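Local coordinates for protein precorrin-6Y C5,15-methyltransferase (Decarboxylating) (Geobacter metallireducens, PDB 3E05) that probably methylates and decarboxylates precorrin-6Y in adenosylcobalamin biosynthesis with S-adenosylmethionine as methyl donor, the present chain being its C-terminal domain, at residues D13-T18 with L84-A89; M44-A49 with S53-A58. One frame throughout, in Å; residues are numbered along the deposited sequence.

Contact 1: D13-T18 with L84-A89; sequences DDEFAT and LKKFVA
Lys86 reaches Glu15 with a fully extended chain, and its NZ is held by two oxygens of that residue. NZ forms a salt bridge with Glu15 OE1 at 2.8 Å, meeting the oxygen nearly along its C-O axis, and donates to Glu15 O, also at 2.8 Å, from a position tilted 18° out of the carbonyl plane. A bend at chi2 (-79°) turns the Glu15 carboxylate to the ammonium; the two side chains cross at about a right angle. Were Glu15 replaced by an alanine, Lys86 NZ would keep the backbone carbonyl but would probably lose its carboxylate mate. The same carbonyl oxygen faces the rim of Phe87, with Glu15 O 3.3 Å from Phe87 CZ and near the ring plane. Lys86 CG lies over the centre of one Phe87 face. The rings of Phe16 and Phe87 meet obliquely, their planes at 38° and centroids 4.8 Å apart; the Phe16 CD1 to Phe87 CE2 distance is 3.7 Å. Tyr6 packs edge-to-face with Phe87. The pairing fastens the loop ahead of helix 26-35 to the end of helix 74-86, where Val88 closes a Schellman motif, and Phe16 and Phe87 pack on Ser53 and Ile56 of helix 53-61.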
ATOM      1  N   ASP D  13      12.300  15.989   6.122  1.00 30.63           N
ATOM      2  CA  ASP D  13      11.933  16.659   4.888  1.00 33.96           C
ATOM      3  C   ASP D  13      11.851  18.180   5.058  1.00 36.00           C
ATOM      4  O   ASP D  13      12.325  18.938   4.195  1.00 34.50           O
ATOM      5  CB  ASP D  13      10.585  16.144   4.373  1.00 33.15           C
ATOM      6  CG  ASP D  13      10.652  14.726   3.806  1.00 35.04           C
ATOM      7  OD1 ASP D  13      11.749  14.224   3.503  1.00 37.73           O
ATOM      8  OD2 ASP D  13       9.570  14.126   3.647  1.00 41.17           O
ATOM      9  N   ASP D  14      11.307  18.607   6.199  1.00 38.20           N
ATOM     10  CA  ASP D  14      11.066  20.023   6.468  0.50 41.00           C
ATOM     11  C   ASP D  14      12.332  20.834   6.795  1.00 42.90           C
ATOM     12  O   ASP D  14      12.266  22.045   7.003  1.00 43.31           O
ATOM     13  CB  ASP D  14       9.984  20.165   7.543  0.50 37.04           C
ATOM     14  CG  ASP D  14       8.634  19.605   7.087  0.50 42.70           C
ATOM     15  OD1 ASP D  14       8.394  19.516   5.860  0.50 40.06           O
ATOM     16  OD2 ASP D  14       7.810  19.248   7.951  0.50 43.19           O
ATOM     17  N   GLU D  15      13.482  20.157   6.815  1.00 37.79           N
ATOM     18  CA  GLU D  15      14.774  20.817   7.001  1.00 36.59           C
ATOM     19  C   GLU D  15      15.364  21.267   5.673  1.00 38.92           C
ATOM     20  O   GLU D  15      16.386  21.940   5.646  1.00 37.58           O
ATOM     21  CB  GLU D  15      15.774  19.895   7.704  1.00 38.48           C
ATOM     22  CG  GLU D  15      15.432  19.565   9.145  1.00 43.67           C
ATOM     23  CD  GLU D  15      15.779  20.682  10.120  1.00 52.48           C
ATOM     24  OE1 GLU D  15      16.530  21.614   9.754  1.00 50.49           O
ATOM     25  OE2 GLU D  15      15.301  20.619  11.267  1.00 54.65           O
ATOM     26  N   PHE D  16      14.727  20.876   4.571  1.00 37.35           N
ATOM     27  CA  PHE D  16      15.195  21.254   3.244  1.00 36.51           C
ATOM     28  C   PHE D  16      14.373  22.428   2.725  1.00 39.32           C
ATOM     29  O   PHE D  16      13.154  22.472   2.915  1.00 38.26           O
ATOM     30  CB  PHE D  16      15.065  20.095   2.240  1.00 35.13           C
ATOM     31  CG  PHE D  16      15.954  18.917   2.534  1.00 33.76           C
ATOM     32  CD1 PHE D  16      17.233  18.847   1.993  1.00 34.79           C
ATOM     33  CD2 PHE D  16      15.508  17.872   3.333  1.00 35.94           C
ATOM     34  CE1 PHE D  16      18.072  17.755   2.263  1.00 34.10           C
ATOM     35  CE2 PHE D  16      16.328  16.772   3.588  1.00 32.45           C
ATOM     36  CZ  PHE D  16      17.616  16.725   3.061  1.00 32.28           C
ATOM     37  N   ALA D  17      15.055  23.353   2.054  1.00 39.36           N
ATOM     38  CA  ALA D  17      14.398  24.386   1.272  1.00 41.91           C
ATOM     39  C   ALA D  17      13.870  23.695   0.020  1.00 43.08           C
ATOM     40  O   ALA D  17      14.640  23.103  -0.752  1.00 40.80           O
ATOM     41  CB  ALA D  17      15.377  25.492   0.906  1.00 44.11           C
ATOM     42  N   THR D  18      12.553  23.746  -0.156  1.00 44.42           N
ATOM     43  CA  THR D  18      11.884  22.994  -1.222  1.00 45.65           C
ATOM     44  C   THR D  18      10.530  23.604  -1.599  1.00 47.58           C
ATOM     45  O   THR D  18      10.075  24.560  -0.964  1.00 48.30           O
ATOM     46  CB  THR D  18      11.720  21.482  -0.840  1.00 44.62           C
ATOM     47  OG1 THR D  18      11.320  20.725  -1.990  1.00 43.38           O
ATOM     48  CG2 THR D  18      10.723  21.276   0.307  1.00 43.95           C
ATOM     49  N   LEU D  84      22.905  22.895   0.104  1.00 39.31           N
ATOM     50  CA  LEU D  84      24.295  22.442   0.067  1.00 43.61           C
ATOM     51  C   LEU D  84      25.129  23.107   1.156  1.00 47.82           C
ATOM     52  O   LEU D  84      25.929  22.447   1.820  1.00 49.76           O
ATOM     53  CB  LEU D  84      24.916  22.701  -1.309  1.00 42.96           C
ATOM     54  CG  LEU D  84      24.364  21.916  -2.500  1.00 39.61           C
ATOM     55  CD1 LEU D  84      25.205  22.128  -3.757  1.00 40.35           C
ATOM     56  CD2 LEU D  84      24.294  20.449  -2.173  1.00 39.36           C
ATOM     57  N   LYS D  85      24.892  24.404   1.345  1.00 47.27           N
ATOM     58  CA  LYS D  85      25.527  25.201   2.383  1.00 54.65           C
ATOM     59  C   LYS D  85      25.068  24.766   3.787  1.00 51.80           C
ATOM     60  O   LYS D  85      25.907  24.560   4.663  1.00 53.47           O
ATOM     61  CB  LYS D  85      25.249  26.693   2.108  1.00 56.61           C
ATOM     62  CG  LYS D  85      25.743  27.687   3.158  1.00 65.93           C
ATOM     63  CD  LYS D  85      25.957  29.091   2.566  1.00 69.19           C
ATOM     64  CE  LYS D  85      24.744  29.627   1.781  1.00 78.94           C
ATOM     65  NZ  LYS D  85      23.574  29.995   2.635  1.00 83.75           N
ATOM     66  N   LYS D  86      23.756  24.600   3.981  1.00 46.20           N
ATOM     67  CA  LYS D  86      23.185  24.202   5.280  1.00 43.96           C
ATOM     68  C   LYS D  86      23.686  22.844   5.787  1.00 45.04           C
ATOM     69  O   LYS D  86      23.996  22.689   6.977  1.00 44.29           O
ATOM     70  CB  LYS D  86      21.647  24.187   5.211  1.00 44.62           C
ATOM     71  CG  LYS D  86      20.951  23.763   6.507  1.00 38.98           C
ATOM     72  CD  LYS D  86      19.432  23.861   6.408  1.00 42.15           C
ATOM     73  CE  LYS D  86      18.809  23.555   7.753  1.00 40.23           C
ATOM     74  NZ  LYS D  86      17.330  23.517   7.808  1.00 36.32           N
ATOM     75  N   PHE D  87      23.767  21.871   4.881  1.00 43.33           N
ATOM     76  CA  PHE D  87      24.075  20.497   5.266  1.00 41.41           C
ATOM     77  C   PHE D  87      25.535  20.137   5.049  1.00 46.39           C
ATOM     78  O   PHE D  87      25.946  18.995   5.288  1.00 48.89           O
ATOM     79  CB  PHE D  87      23.139  19.521   4.554  1.00 39.03           C
ATOM     80  CG  PHE D  87      21.710  19.695   4.943  1.00 34.65           C
ATOM     81  CD1 PHE D  87      21.276  19.309   6.206  1.00 34.35           C
ATOM     82  CD2 PHE D  87      20.796  20.263   4.062  1.00 35.08           C
ATOM     83  CE1 PHE D  87      19.960  19.480   6.586  1.00 36.79           C
ATOM     84  CE2 PHE D  87      19.468  20.439   4.427  1.00 35.73           C
ATOM     85  CZ  PHE D  87      19.046  20.040   5.702  1.00 33.02           C
ATOM     86  N   VAL D  88      26.302  21.142   4.623  1.00 47.40           N
ATOM     87  CA  VAL D  88      27.739  21.035   4.348  1.00 50.48           C
ATOM     88  C   VAL D  88      28.032  19.876   3.380  1.00 49.37           C
ATOM     89  O   VAL D  88      28.800  18.955   3.681  1.00 50.43           O
ATOM     90  CB  VAL D  88      28.608  20.982   5.650  1.00 52.62           C
ATOM     91  CG1 VAL D  88      30.036  21.359   5.335  1.00 54.39           C
ATOM     92  CG2 VAL D  88      28.062  21.926   6.726  1.00 51.94           C
ATOM     93  N   ALA D  89      27.382  19.925   2.223  1.00 44.32           N
ATOM     94  CA  ALA D  89      27.571  18.916   1.200  1.00 43.24           C
ATOM     95  C   ALA D  89      28.586  19.452   0.214  1.00 42.08           C
ATOM     96  O   ALA D  89      28.237  19.829  -0.908  1.00 44.60           O
ATOM     97  CB  ALA D  89      26.251  18.601   0.511  1.00 37.71           C
TER

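Contact 2: M44-A49 with S53-A58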
ATOM      1  N   MET D  44      28.852  10.223  -8.929  1.00 30.42           N
ATOM      2  CA  MET D  44      27.413  10.139  -9.112  1.00 30.54           C
ATOM      3  C   MET D  44      26.870  11.367  -9.846  1.00 30.38           C
ATOM      4  O   MET D  44      27.232  12.491  -9.527  1.00 34.10           O
ATOM      5  CB  MET D  44      26.744   9.994  -7.741  1.00 27.02           C
ATOM      6  CG  MET D  44      25.196   9.949  -7.743  1.00 29.61           C
ATOM      7  SD  MET D  44      24.572   9.615  -6.074  1.00 24.15           S
ATOM      8  CE  MET D  44      23.140  10.658  -6.115  1.00 34.40           C
ATOM      9  N   TRP D  45      25.998  11.149 -10.832  1.00 29.01           N
ATOM     10  CA  TRP D  45      25.179  12.240 -11.370  1.00 28.29           C
ATOM     11  C   TRP D  45      23.763  12.217 -10.758  1.00 31.22           C
ATOM     12  O   TRP D  45      23.143  11.152 -10.696  1.00 29.66           O
ATOM     13  CB  TRP D  45      25.031  12.108 -12.885  1.00 30.91           C
ATOM     14  CG  TRP D  45      26.296  12.157 -13.721  1.00 32.32           C
ATOM     15  CD1 TRP D  45      27.560  12.510 -13.318  1.00 38.70           C
ATOM     16  CD2 TRP D  45      26.385  11.894 -15.126  1.00 33.11           C
ATOM     17  NE1 TRP D  45      28.437  12.442 -14.384  1.00 31.84           N
ATOM     18  CE2 TRP D  45      27.738  12.088 -15.508  1.00 39.09           C
ATOM     19  CE3 TRP D  45      25.457  11.503 -16.096  1.00 33.02           C
ATOM     20  CZ2 TRP D  45      28.182  11.896 -16.823  1.00 31.80           C
ATOM     21  CZ3 TRP D  45      25.906  11.303 -17.410  1.00 35.46           C
ATOM     22  CH2 TRP D  45      27.250  11.507 -17.755  1.00 37.66           C
ATOM     23  N   ASP D  46      23.265  13.375 -10.318  1.00 28.46           N
ATOM     24  CA  ASP D  46      21.886  13.522  -9.868  1.00 27.21           C
ATOM     25  C   ASP D  46      21.203  14.463 -10.873  1.00 31.41           C
ATOM     26  O   ASP D  46      21.316  15.693 -10.783  1.00 32.16           O
ATOM     27  CB  ASP D  46      21.855  14.051  -8.424  1.00 30.33           C
ATOM     28  CG  ASP D  46      20.447  14.325  -7.884  1.00 33.00           C
ATOM     29  OD1 ASP D  46      19.409  14.124  -8.571  1.00 32.75           O
ATOM     30  OD2 ASP D  46      20.384  14.751  -6.710  1.00 31.89           O
ATOM     31  N   ILE D  47      20.515  13.858 -11.842  1.00 27.34           N
ATOM     32  CA  ILE D  47      19.829  14.599 -12.900  1.00 30.37           C
ATOM     33  C   ILE D  47      18.415  15.034 -12.511  1.00 32.91           C
ATOM     34  O   ILE D  47      17.553  14.192 -12.217  1.00 33.98           O
ATOM     35  CB  ILE D  47      19.806  13.794 -14.205  1.00 31.77           C
ATOM     36  CG1 ILE D  47      21.244  13.488 -14.646  1.00 35.62           C
ATOM     37  CG2 ILE D  47      19.033  14.556 -15.309  1.00 33.52           C
ATOM     38  CD1 ILE D  47      21.354  12.433 -15.712  1.00 37.34           C
ATOM     39  N   GLY D  48      18.192  16.349 -12.509  1.00 31.77           N
ATOM     40  CA  GLY D  48      16.936  16.935 -12.052  1.00 29.27           C
ATOM     41  C   GLY D  48      16.924  16.910 -10.539  1.00 30.41           C
ATOM     42  O   GLY D  48      16.033  16.311  -9.923  1.00 34.21           O
ATOM     43  N   ALA D  49      17.906  17.577  -9.938  1.00 30.73           N
ATOM     44  CA  ALA D  49      18.178  17.444  -8.496  1.00 30.25           C
ATOM     45  C   ALA D  49      17.081  17.961  -7.566  1.00 31.18           C
ATOM     46  O   ALA D  49      16.928  17.452  -6.448  1.00 31.20           O
ATOM     47  CB  ALA D  49      19.526  18.042  -8.141  1.00 30.64           C
ATOM     48  N   SER D  53      18.140  16.732  -2.148  1.00 30.45           N
ATOM     49  CA  SER D  53      18.126  15.901  -0.937  1.00 29.36           C
ATOM     50  C   SER D  53      18.796  14.541  -1.146  1.00 27.58           C
ATOM     51  O   SER D  53      19.454  14.029  -0.239  1.00 26.62           O
ATOM     52  CB  SER D  53      16.705  15.741  -0.381  1.00 31.84           C
ATOM     53  OG  SER D  53      15.915  14.917  -1.217  1.00 28.90           O
ATOM     54  N   VAL D  54      18.636  13.967  -2.340  1.00 22.14           N
ATOM     55  CA  VAL D  54      19.293  12.707  -2.700  1.00 28.50           C
ATOM     56  C   VAL D  54      20.799  12.918  -2.756  1.00 28.66           C
ATOM     57  O   VAL D  54      21.548  12.177  -2.127  1.00 27.33           O
ATOM     58  CB  VAL D  54      18.775  12.136  -4.042  1.00 25.93           C
ATOM     59  CG1 VAL D  54      19.478  10.807  -4.404  1.00 30.34           C
ATOM     60  CG2 VAL D  54      17.234  11.951  -3.980  1.00 26.65           C
ATOM     61  N   SER D  55      21.223  13.948  -3.486  1.00 32.23           N
ATOM     62  CA  SER D  55      22.644  14.335  -3.582  1.00 29.04           C
ATOM     63  C   SER D  55      23.273  14.550  -2.217  1.00 27.56           C
ATOM     64  O   SER D  55      24.393  14.104  -1.976  1.00 33.37           O
ATOM     65  CB  SER D  55      22.779  15.627  -4.383  1.00 31.04           C
ATOM     66  OG  SER D  55      22.833  15.342  -5.757  1.00 30.90           O
ATOM     67  N   ILE D  56      22.533  15.203  -1.326  1.00 25.72           N
ATOM     68  CA  ILE D  56      23.060  15.573  -0.010  1.00 30.99           C
ATOM     69  C   ILE D  56      23.272  14.355   0.894  1.00 33.76           C
ATOM     70  O   ILE D  56      24.340  14.192   1.484  1.00 29.91           O
ATOM     71  CB  ILE D  56      22.191  16.658   0.656  1.00 32.74           C
ATOM     72  CG1 ILE D  56      22.453  18.010  -0.018  1.00 34.45           C
ATOM     73  CG2 ILE D  56      22.437  16.749   2.152  1.00 34.16           C
ATOM     74  CD1 ILE D  56      21.445  19.066   0.353  1.00 32.48           C
ATOM     75  N   GLU D  57      22.274  13.483   0.992  1.00 31.65           N
ATOM     76  CA  GLU D  57      22.459  12.240   1.760  1.00 29.14           C
ATOM     77  C   GLU D  57      23.443  11.237   1.112  1.00 27.03           C
ATOM     78  O   GLU D  57      24.207  10.570   1.813  1.00 27.06           O
ATOM     79  CB  GLU D  57      21.100  11.616   2.139  1.00 27.78           C
ATOM     80  CG  GLU D  57      20.357  12.446   3.191  1.00 29.05           C
ATOM     81  CD  GLU D  57      19.104  11.792   3.702  1.00 29.41           C
ATOM     82  OE1 GLU D  57      18.815  10.646   3.304  1.00 31.12           O
ATOM     83  OE2 GLU D  57      18.389  12.429   4.497  1.00 32.63           O
ATOM     84  N   ALA D  58      23.461  11.181  -0.222  1.00 26.26           N
ATOM     85  CA  ALA D  58      24.484  10.426  -0.964  1.00 30.85           C
ATOM     86  C   ALA D  58      25.905  10.879  -0.607  1.00 32.55           C
ATOM     87  O   ALA D  58      26.816  10.050  -0.487  1.00 32.45           O
ATOM     88  CB  ALA D  58      24.287  10.586  -2.437  1.00 30.20           C
TER
HETATM   89  O   HOH W   1      18.259  15.259  -5.260  1.00 39.57           O
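Met44 opens the contact by reaching from strand 43-47 to the flank of helix 53-61. Its CG stands anti to the backbone N (chi1 178°) and the chain stays extended as far as SD, which packs 3.8 Å from Ala58 CB. The terminal methyl then turns along the helix, bringing Met44 CE within 4.0 Å of Val54 CG1, one turn earlier; Met44 and Val54 cross at about a right angle. Trp45 points away, to helix 121-131 on the other face of the sheet. Asp46 returns to the helix and supplies the polar centre of this buried contact. Ser55 OG donates to Asp46 OD2 over 2.7 Å and is received on that oxygen's anti lone pair, the one away from OD1. Asp46 OD2 is also bonded to a water at 2.6 Å. Past the strand, the turn through Gly48 brings Ala49 O to the same water, at 2.8 Å. The water accepts from Val54 N at 3.2 Å, so it bridges the carboxylate, the turn and the start of the helix. Strand 44-47 and helix 53-58 run nearly antiparallel, 160° apart. With the sheet order 3-2-1-4-5-7-6, the first strand, its glycine-containing turn and helix 53-61 correspond to the first conserved motif of the Rossmann-like methyltransferases, which in relatives binds S-adenosylmethionine and probably does so here.

Helix 53-58 joins the two contacts, whose centres lie about 12 Å apart. Ser53 and Ile56, which make no contact with strand 44-47, pack against contact 1: Ser53 CB meets Phe16 CE1 at 3.6 Å, while Ile56 CG2 touches Phe87 CB at 3.7 Å and Ile56 CG1 touches Leu84 CD2 at 3.7 Å. Contact 2 lies deeper, its centre about 5 Å from the centre of the chain, against about 15 Å for contact 1. Thr18 OG1 and Ala17 O also hydrogen-bond to Ser51 OG in the turn between strand 43-47 and the helix, which ties the N-terminal loop of contact 1 directly to the probable S-adenosylmethionine-binding turn beside contact 2.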